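Beta-1,4-mannanase (Aplysia kurodai, PDB 3VUP) hydrolyses beta-1,4-mannan, probably cutting internal beta-1,4-mannosidic bonds as a digestive enzyme of the sea hare. Local coordinates at residues M302-M307 with G328-K333; N309-Y312 with G318-S321; G20-W25 with V291-E296. All coordinates share one frame; numbering follows the deposited sequence. Where two conformers were deposited one is given.

Contact 1: M302-M307 with G328-K333. With SO4 (sulfate ion), chain F.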
loop_
_atom_site.group_PDB
_atom_site.type_symbol
_atom_site.label_atom_id
_atom_site.label_comp_id
_atom_site.label_asym_id
_atom_site.label_seq_id
_atom_site.Cartn_x
_atom_site.Cartn_y
_atom_site.Cartn_z
ATOM N N MET A 302 -10.786 -15.507 14.848
ATOM C CA MET A 302 -10.250 -16.397 13.825
ATOM C C MET A 302 -8.786 -16.716 14.079
ATOM O O MET A 302 -8.037 -15.871 14.568
ATOM C CB MET A 302 -10.350 -15.748 12.442
ATOM C CG MET A 302 -11.747 -15.433 11.962
ATOM S SD MET A 302 -11.667 -14.705 10.315
ATOM C CE MET A 302 -13.396 -14.585 9.907
ATOM N N THR A 303 -8.357 -17.919 13.705
ATOM C CA THR A 303 -6.927 -18.201 13.649
ATOM C C THR A 303 -6.357 -17.548 12.389
ATOM O O THR A 303 -7.093 -17.262 11.452
ATOM C CB THR A 303 -6.638 -19.705 13.554
ATOM O OG1 THR A 303 -7.140 -20.183 12.303
ATOM C CG2 THR A 303 -7.269 -20.470 14.712
ATOM N N ILE A 304 -5.041 -17.346 12.339
ATOM C CA ILE A 304 -4.445 -16.765 11.141
ATOM C C ILE A 304 -4.714 -17.643 9.900
ATOM O O ILE A 304 -4.908 -17.130 8.801
ATOM C CB ILE A 304 -2.934 -16.494 11.333
ATOM C CG1 ILE A 304 -2.415 -15.517 10.273
ATOM C CG2 ILE A 304 -2.149 -17.792 11.347
ATOM C CD1 ILE A 304 -2.898 -14.083 10.467
ATOM N N THR A 305 -4.766 -18.961 10.073
ATOM C CA THR A 305 -5.071 -19.835 8.942
ATOM C C THR A 305 -6.502 -19.600 8.455
ATOM O O THR A 305 -6.751 -19.502 7.250
ATOM C CB THR A 305 -4.823 -21.323 9.282
ATOM O OG1 THR A 305 -3.426 -21.513 9.540
ATOM C CG2 THR A 305 -5.227 -22.227 8.131
ATOM N N GLN A 306 -7.438 -19.487 9.389
ATOM C CA GLN A 306 -8.806 -19.163 9.018
ATOM C C GLN A 306 -8.871 -17.834 8.280
ATOM O O GLN A 306 -9.676 -17.678 7.356
ATOM C CB GLN A 306 -9.724 -19.148 10.238
ATOM C CG GLN A 306 -10.052 -20.550 10.723
ATOM C CD GLN A 306 -10.752 -20.553 12.060
ATOM O OE1 GLN A 306 -10.497 -19.708 12.914
ATOM N NE2 GLN A 306 -11.646 -21.506 12.250
ATOM N N MET A 307 -8.034 -16.879 8.689
ATOM C CA MET A 307 -8.052 -15.559 8.066
ATOM C C MET A 307 -7.568 -15.620 6.618
ATOM O O MET A 307 -8.220 -15.085 5.727
ATOM C CB MET A 307 -7.247 -14.553 8.895
ATOM C CG MET A 307 -7.824 -14.348 10.287
ATOM S SD MET A 307 -6.946 -13.139 11.279
ATOM C CE MET A 307 -7.677 -11.629 10.659
ATOM N N GLY A 328 5.885 -13.542 11.905
ATOM C CA GLY A 328 6.010 -14.504 10.829
ATOM C C GLY A 328 5.901 -15.960 11.241
ATOM O O GLY A 328 5.430 -16.776 10.449
ATOM N N ASP A 329 6.345 -16.298 12.455
ATOM C CA ASP A 329 6.227 -17.671 12.967
ATOM C C ASP A 329 4.793 -18.150 12.803
ATOM O O ASP A 329 4.530 -19.243 12.301
ATOM C CB ASP A 329 6.578 -17.747 14.467
ATOM C CG ASP A 329 8.061 -17.972 14.742
ATOM O OD1 ASP A 329 8.859 -18.009 13.788
ATOM O OD2 ASP A 329 8.429 -18.099 15.934
ATOM N N ASN A 330 3.863 -17.318 13.251
ATOM C CA ASN A 330 2.463 -17.675 13.180
ATOM C C ASN A 330 1.907 -17.482 11.777
ATOM O O ASN A 330 1.201 -18.341 11.245
ATOM C CB ASN A 330 1.657 -16.849 14.183
ATOM C CG ASN A 330 0.255 -17.385 14.376
ATOM O OD1 ASN A 330 0.064 -18.590 14.547
ATOM N ND2 ASN A 330 -0.740 -16.496 14.326
ATOM N N GLN A 331 2.215 -16.344 11.171
ATOM C CA GLN A 331 1.565 -15.983 9.920
ATOM C C GLN A 331 1.948 -16.894 8.760
ATOM O O GLN A 331 1.126 -17.161 7.884
ATOM C CB GLN A 331 1.797 -14.505 9.594
ATOM C CG GLN A 331 1.131 -13.610 10.625
ATOM C CD GLN A 331 1.418 -12.138 10.430
ATOM O OE1 GLN A 331 2.133 -11.736 9.512
ATOM N NE2 GLN A 331 0.845 -11.321 11.299
ATOM N N ARG A 332 3.181 -17.391 8.776
ATOM C CA ARG A 332 3.618 -18.330 7.754
ATOM C C ARG A 332 2.765 -19.581 7.690
ATOM O O ARG A 332 2.672 -20.207 6.635
ATOM C CB ARG A 332 5.070 -18.725 7.963
ATOM C CG ARG A 332 6.050 -17.689 7.478
ATOM C CD ARG A 332 7.486 -18.191 7.509
ATOM N NE ARG A 332 8.036 -18.279 8.857
ATOM C CZ ARG A 332 8.565 -17.251 9.514
ATOM N NH1 ARG A 332 9.057 -17.420 10.734
ATOM N NH2 ARG A 332 8.588 -16.042 8.955
ATOM N N LYS A 333 2.152 -19.959 8.809
ATOM C CA LYS A 333 1.273 -21.118 8.784
ATOM C C LYS A 333 0.093 -20.897 7.858
ATOM O O LYS A 333 -0.326 -21.805 7.141
ATOM C CB LYS A 333 0.693 -21.379 10.172
ATOM C CG LYS A 333 1.699 -21.665 11.244
ATOM C CD LYS A 333 1.017 -21.843 12.591
ATOM C CE LYS A 333 0.183 -23.112 12.626
ATOM N NZ LYS A 333 -0.512 -23.269 13.929
HETATM S S SO4 F . -0.567 -12.703 14.796
HETATM O O1 SO4 F . 0.330 -11.604 14.543
HETATM O O2 SO4 F . -0.650 -13.234 13.492
HETATM O O3 SO4 F . 0.104 -13.788 15.481
HETATM O O4 SO4 F . -1.647 -12.216 15.642
#
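I304 meets N330 and Q331 through its whole branched side chain. Its CB lies 3.7 Å from N330 ND2. From there CG2 runs to the N330 backbone, 3.4 Å from N330 O, while the N330 amide slides past in the opposite direction. The other branch, CG1, stands anti to the backbone N (chi1 -163°), which carries it over Q331, 4.0 Å from both Q331 CA and Q331 CG. The terminal CD1 then reaches the edge of a bound sulfate, 3.9 Å from sulfate O2. A beta-branched residue suits this place, since two arms grip two consecutive residues of one helix. The helices joined, 304-313 and 324-338, are the last two of the TIM barrel's outer layer, and I304 begins the first of them. Just before it T303 is the N-cap: Q306 N donates to T303 OG1 and T303 N to Q306 OE1 (2.9 Å), a capping box. The sulfate, probably from the crystallisation liquor, sits against the N330 and Q331 amides. N330 ND2 donates to sulfate O3 (3.1 Å) but is also bound to E296 OE2, and Q331 NE2 donates to sulfate O2 (3.3 Å) while its OE1 is held by S321 OG.

Contact 2: N309-Y312 with G318-S321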
loop_
_atom_site.group_PDB
_atom_site.type_symbol
_atom_site.label_atom_id
_atom_site.label_comp_id
_atom_site.label_asym_id
_atom_site.label_seq_id
_atom_site.Cartn_x
_atom_site.Cartn_y
_atom_site.Cartn_z
ATOM N N ASN A 309 -7.532 -18.215 4.639
ATOM C CA ASN A 309 -8.549 -18.956 3.889
ATOM C C ASN A 309 -9.774 -18.095 3.630
ATOM O O ASN A 309 -10.340 -18.128 2.539
ATOM C CB ASN A 309 -8.926 -20.257 4.605
ATOM C CG ASN A 309 -7.936 -21.366 4.337
ATOM O OD1 ASN A 309 -8.088 -22.125 3.394
ATOM N ND2 ASN A 309 -6.897 -21.447 5.152
ATOM N N TYR A 310 -10.191 -17.329 4.636
ATOM C CA TYR A 310 -11.365 -16.481 4.479
ATOM C C TYR A 310 -11.165 -15.522 3.308
ATOM O O TYR A 310 -12.030 -15.382 2.444
ATOM C CB TYR A 310 -11.683 -15.701 5.763
ATOM C CG TYR A 310 -12.992 -14.972 5.635
ATOM C CD1 TYR A 310 -13.068 -13.761 4.966
ATOM C CD2 TYR A 310 -14.172 -15.523 6.121
ATOM C CE1 TYR A 310 -14.271 -13.119 4.791
ATOM C CE2 TYR A 310 -15.386 -14.877 5.964
ATOM C CZ TYR A 310 -15.429 -13.676 5.291
ATOM O OH TYR A 310 -16.640 -13.048 5.133
ATOM N N VAL A 311 -10.025 -14.846 3.281
ATOM C CA VAL A 311 -9.775 -13.882 2.224
ATOM C C VAL A 311 -9.815 -14.574 0.860
ATOM O O VAL A 311 -10.479 -14.109 -0.070
ATOM C CB VAL A 311 -8.431 -13.147 2.425
ATOM C CG1 VAL A 311 -8.165 -12.217 1.275
ATOM C CG2 VAL A 311 -8.426 -12.374 3.735
ATOM N N TYR A 312 -9.135 -15.710 0.764
ATOM C CA TYR A 312 -9.066 -16.445 -0.489
ATOM C C TYR A 312 -10.455 -16.872 -0.976
ATOM O O TYR A 312 -10.741 -16.834 -2.174
ATOM C CB TYR A 312 -8.156 -17.675 -0.333
ATOM C CG TYR A 312 -7.822 -18.302 -1.667
ATOM C CD1 TYR A 312 -6.679 -17.925 -2.371
ATOM C CD2 TYR A 312 -8.669 -19.242 -2.246
ATOM C CE1 TYR A 312 -6.392 -18.470 -3.609
ATOM C CE2 TYR A 312 -8.386 -19.786 -3.476
ATOM C CZ TYR A 312 -7.251 -19.396 -4.156
ATOM O OH TYR A 312 -6.978 -19.935 -5.395
ATOM N N GLY A 318 -6.094 -10.731 -2.895
ATOM C CA GLY A 318 -4.855 -10.990 -2.198
ATOM C C GLY A 318 -5.021 -10.852 -0.702
ATOM O O GLY A 318 -6.018 -10.296 -0.233
ATOM N N ALA A 319 -4.036 -11.360 0.034
ATOM C CA ALA A 319 -4.029 -11.354 1.490
ATOM C C ALA A 319 -2.600 -11.131 1.945
ATOM O O ALA A 319 -1.720 -11.956 1.668
ATOM C CB ALA A 319 -4.527 -12.693 2.030
ATOM N N TRP A 320 -2.376 -10.016 2.641
ATOM C CA TRP A 320 -1.069 -9.704 3.216
ATOM C C TRP A 320 -1.235 -9.499 4.718
ATOM O O TRP A 320 -1.861 -8.521 5.155
ATOM C CB TRP A 320 -0.456 -8.431 2.612
ATOM C CG TRP A 320 -0.326 -8.420 1.120
ATOM C CD1 TRP A 320 -0.126 -9.482 0.301
ATOM C CD2 TRP A 320 -0.386 -7.269 0.270
ATOM N NE1 TRP A 320 -0.062 -9.068 -1.010
ATOM C CE2 TRP A 320 -0.214 -7.710 -1.054
ATOM C CE3 TRP A 320 -0.562 -5.911 0.506
ATOM C CZ2 TRP A 320 -0.218 -6.834 -2.138
ATOM C CZ3 TRP A 320 -0.573 -5.045 -0.570
ATOM C CH2 TRP A 320 -0.398 -5.505 -1.874
ATOM N N SER A 321 -0.679 -10.410 5.513
ATOM C CA SER A 321 -0.751 -10.270 6.964
ATOM C C SER A 321 0.224 -9.193 7.467
ATOM O O SER A 321 1.148 -8.777 6.749
ATOM C CB SER A 321 -0.497 -11.615 7.644
ATOM O OG SER A 321 0.730 -12.175 7.217
#
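V311 of helix 304-313 sets its side chain against A319 and the carbonyl of G318 on strand 318-322, at the heart of the last beta-alpha-beta crossover of the TIM barrel (strand 289-293, helix 304-313, strand 318-322). The helix packs on the outer surface of the barrel, and this contact seals one turn of it to the strand it leads into.

The conformation of the valine decides which methyl does most of the touching. Because chi1 is 177°, CG1 extends away from the backbone N and is carried to the strand, where it lies 3.7 Å from A319 CB. The second branch, CG2, turns back beside the backbone N and stays a little farther off, 4.3 Å from the same A319 CB. The single methyl of A319 therefore faces the fork of the valine, with V311 CB itself 4.0 Å from A319 CB. Both CA-CB bonds point across the interface, so the two small side chains meet head-on, and the helix can sit close: the CA atoms of V311 and A319 are 6.3 Å apart.

Residue size suits this spacing. Alanine puts one methyl on the outer face of the strand, whereas V311, on the helix, is wide enough to touch F276 and Y316 as well; F308, one turn earlier in the helix, also touches A319.

V311 CG1 also reaches the backbone oxygen of G318. That oxygen already accepts a hydrogen bond from the backbone of V291 in the adjacent strand, and the methyl comes to it from another direction, with V311 CG1 3.3 Å from G318 O at a C=O...C angle of about 117°.

Contact 3: G20-W25 with V291-E296. With SO4 (sulfate ion), chain F.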
loop_
_atom_site.group_PDB
_atom_site.type_symbol
_atom_site.label_atom_id
_atom_site.label_comp_id
_atom_site.label_asym_id
_atom_site.label_seq_id
_atom_site.Cartn_x
_atom_site.Cartn_y
_atom_site.Cartn_z
ATOM N N GLY A 20 0.905 -13.153 1.015
ATOM C CA GLY A 20 2.159 -12.891 1.680
ATOM C C GLY A 20 1.944 -12.025 2.891
ATOM O O GLY A 20 1.020 -12.244 3.684
ATOM N N GLY A 21 2.794 -11.023 3.043
ATOM C CA GLY A 21 2.706 -10.188 4.214
ATOM C C GLY A 21 3.423 -8.868 4.083
ATOM O O GLY A 21 4.064 -8.568 3.068
ATOM N N ASN A 22 3.282 -8.078 5.139
ATOM C CA ASN A 22 3.986 -6.821 5.316
ATOM C C ASN A 22 5.241 -7.077 6.122
ATOM O O ASN A 22 5.144 -7.591 7.240
ATOM C CB ASN A 22 3.122 -5.860 6.130
ATOM C CG ASN A 22 1.914 -5.361 5.379
ATOM O OD1 ASN A 22 1.938 -4.264 4.839
ATOM N ND2 ASN A 22 0.832 -6.145 5.376
ATOM N N LEU A 23 6.398 -6.708 5.582
ATOM C CA LEU A 23 7.660 -6.888 6.290
ATOM C C LEU A 23 7.607 -6.443 7.769
ATOM O O LEU A 23 7.906 -7.248 8.643
ATOM C CB LEU A 23 8.800 -6.218 5.517
ATOM C CG LEU A 23 10.197 -6.375 6.106
ATOM C CD1 LEU A 23 10.634 -7.830 6.033
ATOM C CD2 LEU A 23 11.175 -5.474 5.371
ATOM N N PRO A 24 7.209 -5.185 8.063
ATOM C CA PRO A 24 6.856 -4.080 7.163
ATOM C C PRO A 24 8.030 -3.136 6.924
ATOM O O PRO A 24 7.946 -2.252 6.071
ATOM C CB PRO A 24 5.743 -3.359 7.922
ATOM C CG PRO A 24 5.865 -3.788 9.352
ATOM C CD PRO A 24 6.959 -4.812 9.468
ATOM N N TRP A 25 9.098 -3.341 7.691
ATOM C CA TRP A 25 10.336 -2.580 7.627
ATOM C C TRP A 25 11.337 -3.404 8.420
ATOM O O TRP A 25 10.962 -4.364 9.098
ATOM C CB TRP A 25 10.176 -1.188 8.272
ATOM C CG TRP A 25 9.542 -1.228 9.618
ATOM C CD1 TRP A 25 10.107 -1.659 10.789
ATOM C CD2 TRP A 25 8.194 -0.869 9.930
ATOM N NE1 TRP A 25 9.191 -1.582 11.812
ATOM C CE2 TRP A 25 8.009 -1.096 11.311
ATOM C CE3 TRP A 25 7.126 -0.368 9.178
ATOM C CZ2 TRP A 25 6.798 -0.838 11.954
ATOM C CZ3 TRP A 25 5.920 -0.117 9.818
ATOM C CH2 TRP A 25 5.766 -0.357 11.192
ATOM N N VAL A 291 -6.801 -7.611 0.560
ATOM C CA VAL A 291 -6.859 -7.385 1.995
ATOM C C VAL A 291 -5.402 -7.328 2.459
ATOM O O VAL A 291 -4.742 -8.358 2.647
ATOM C CB VAL A 291 -7.680 -8.461 2.727
ATOM C CG1 VAL A 291 -7.727 -8.155 4.212
ATOM C CG2 VAL A 291 -9.089 -8.524 2.153
ATOM N N GLY A 292 -4.895 -6.102 2.567
ATOM C CA GLY A 292 -3.470 -5.838 2.650
ATOM C C GLY A 292 -2.857 -5.714 4.034
ATOM O O GLY A 292 -1.642 -5.547 4.130
ATOM N N GLU A 293 -3.676 -5.788 5.085
ATOM C CA GLU A 293 -3.188 -5.941 6.463
ATOM C C GLU A 293 -4.246 -6.646 7.280
ATOM O O GLU A 293 -5.430 -6.337 7.147
ATOM C CB GLU A 293 -2.938 -4.603 7.157
ATOM C CG GLU A 293 -1.763 -3.783 6.683
ATOM C CD GLU A 293 -1.544 -2.543 7.532
ATOM O OE1 GLU A 293 -2.091 -2.474 8.664
ATOM O OE2 GLU A 293 -0.811 -1.642 7.066
ATOM N N PHE A 294 -3.792 -7.543 8.156
ATOM C CA PHE A 294 -4.609 -8.192 9.168
ATOM C C PHE A 294 -3.675 -9.030 10.028
ATOM O O PHE A 294 -2.563 -9.356 9.597
ATOM C CB PHE A 294 -5.691 -9.090 8.546
ATOM C CG PHE A 294 -5.157 -10.208 7.677
ATOM C CD1 PHE A 294 -4.913 -11.474 8.196
ATOM C CD2 PHE A 294 -4.928 -9.994 6.326
ATOM C CE1 PHE A 294 -4.443 -12.494 7.390
ATOM C CE2 PHE A 294 -4.462 -11.012 5.510
ATOM C CZ PHE A 294 -4.219 -12.269 6.044
ATOM N N TRP A 295 -4.119 -9.382 11.232
ATOM C CA TRP A 295 -3.380 -10.332 12.053
ATOM C C TRP A 295 -4.286 -10.985 13.081
ATOM O O TRP A 295 -5.376 -10.493 13.367
ATOM C CB TRP A 295 -2.123 -9.739 12.703
ATOM C CG TRP A 295 -2.302 -8.574 13.636
ATOM C CD1 TRP A 295 -3.459 -7.948 14.013
ATOM C CD2 TRP A 295 -1.243 -7.908 14.316
ATOM N NE1 TRP A 295 -3.169 -6.909 14.874
ATOM C CE2 TRP A 295 -1.812 -6.861 15.062
ATOM C CE3 TRP A 295 0.141 -8.077 14.333
ATOM C CZ2 TRP A 295 -1.039 -6.009 15.852
ATOM C CZ3 TRP A 295 0.905 -7.234 15.109
ATOM C CH2 TRP A 295 0.316 -6.204 15.852
ATOM N N GLU A 296 -3.826 -12.096 13.641
ATOM C CA GLU A 296 -4.678 -12.910 14.491
ATOM C C GLU A 296 -5.083 -12.210 15.787
ATOM O O GLU A 296 -6.209 -12.380 16.259
ATOM C CB GLU A 296 -3.996 -14.250 14.785
ATOM C CG GLU A 296 -4.852 -15.218 15.587
ATOM C CD GLU A 296 -4.242 -16.611 15.740
ATOM O OE1 GLU A 296 -4.431 -17.216 16.810
ATOM O OE2 GLU A 296 -3.629 -17.139 14.794
HETATM S S SO4 F . -0.567 -12.703 14.796
HETATM O O1 SO4 F . 0.330 -11.604 14.543
HETATM O O2 SO4 F . -0.650 -13.234 13.492
HETATM O O3 SO4 F . 0.104 -13.788 15.481
HETATM O O4 SO4 F . -1.647 -12.216 15.642
#
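N22 and G292 are joined by one direct hydrogen bond, from N22 ND2 to G292 O, which is short (2.8 Å) and nearly straight (N-H...O 171°). The acceptor lies in the plane of the N22 amide, although the donor is tilted somewhat out of the plane of the G292 carbonyl. N22 CG stands beside its own backbone N (chi1 -70°), sending the amide across the barrel interior toward strand 289-293. Asparagine suits the task because one flat group can both donate and accept: ND2 also donates to S321 O of the strand between these two, and OD1 accepts from R60 NH1.

Van der Waals contact comes from the same amide. N22 ND2 rests 3.7 Å from E293 CG, the two side chains crossing at about a right angle with amide and carboxylate planes 84° apart. The aliphatic part of the glutamate thus takes the packing and leaves its carboxylate for other partners. These are ionic and polar: E293 OE2 pairs with R60 NH1, and OE1 bonds to Y264 OH.

W295 and E296 border a sulfate ion. E296 N makes a weak hydrogen bond to sulfate O2 (3.4 Å), and W295 CE3 lies 3.5 Å from sulfate O1, an oblique approach to the indole.

N22 and E293 lie near the C-terminal mouth of the barrel, where TIM-barrel enzymes keep their active sites. A glutamate in this region of the seventh strand is consistent with the nucleophile of retaining glycosidases of the GH-A clan. Since R60 NH1 binds both N22 OD1 and E293 OE2, the asparagine probably acts as a second-shell residue, helping to place R60, which in turn may steady the E293 carboxylate.

From contact 1 to contact 3 the centres move inward, about 21, 15 and 10 Å from the centre of the chain. Contact 2 is nested in the chain loop closed by contact 1; both use helix 304-313. Strand 318-322 ties contact 2 to contact 3: S321 O accepts from N22 N at 2.8 Å, and V291 O from W320 N at 2.9 Å. E296 links contact 3 to contact 1, its OE2 2.8 Å from I304 N and 3.0 Å from N330 ND2; both border the sulfate. The E293 side chain is about 3 Å from a bound Tris molecule, probably from the crystallisation liquor, that may mark the substrate pocket; contact 3 is then probably nearest the active site.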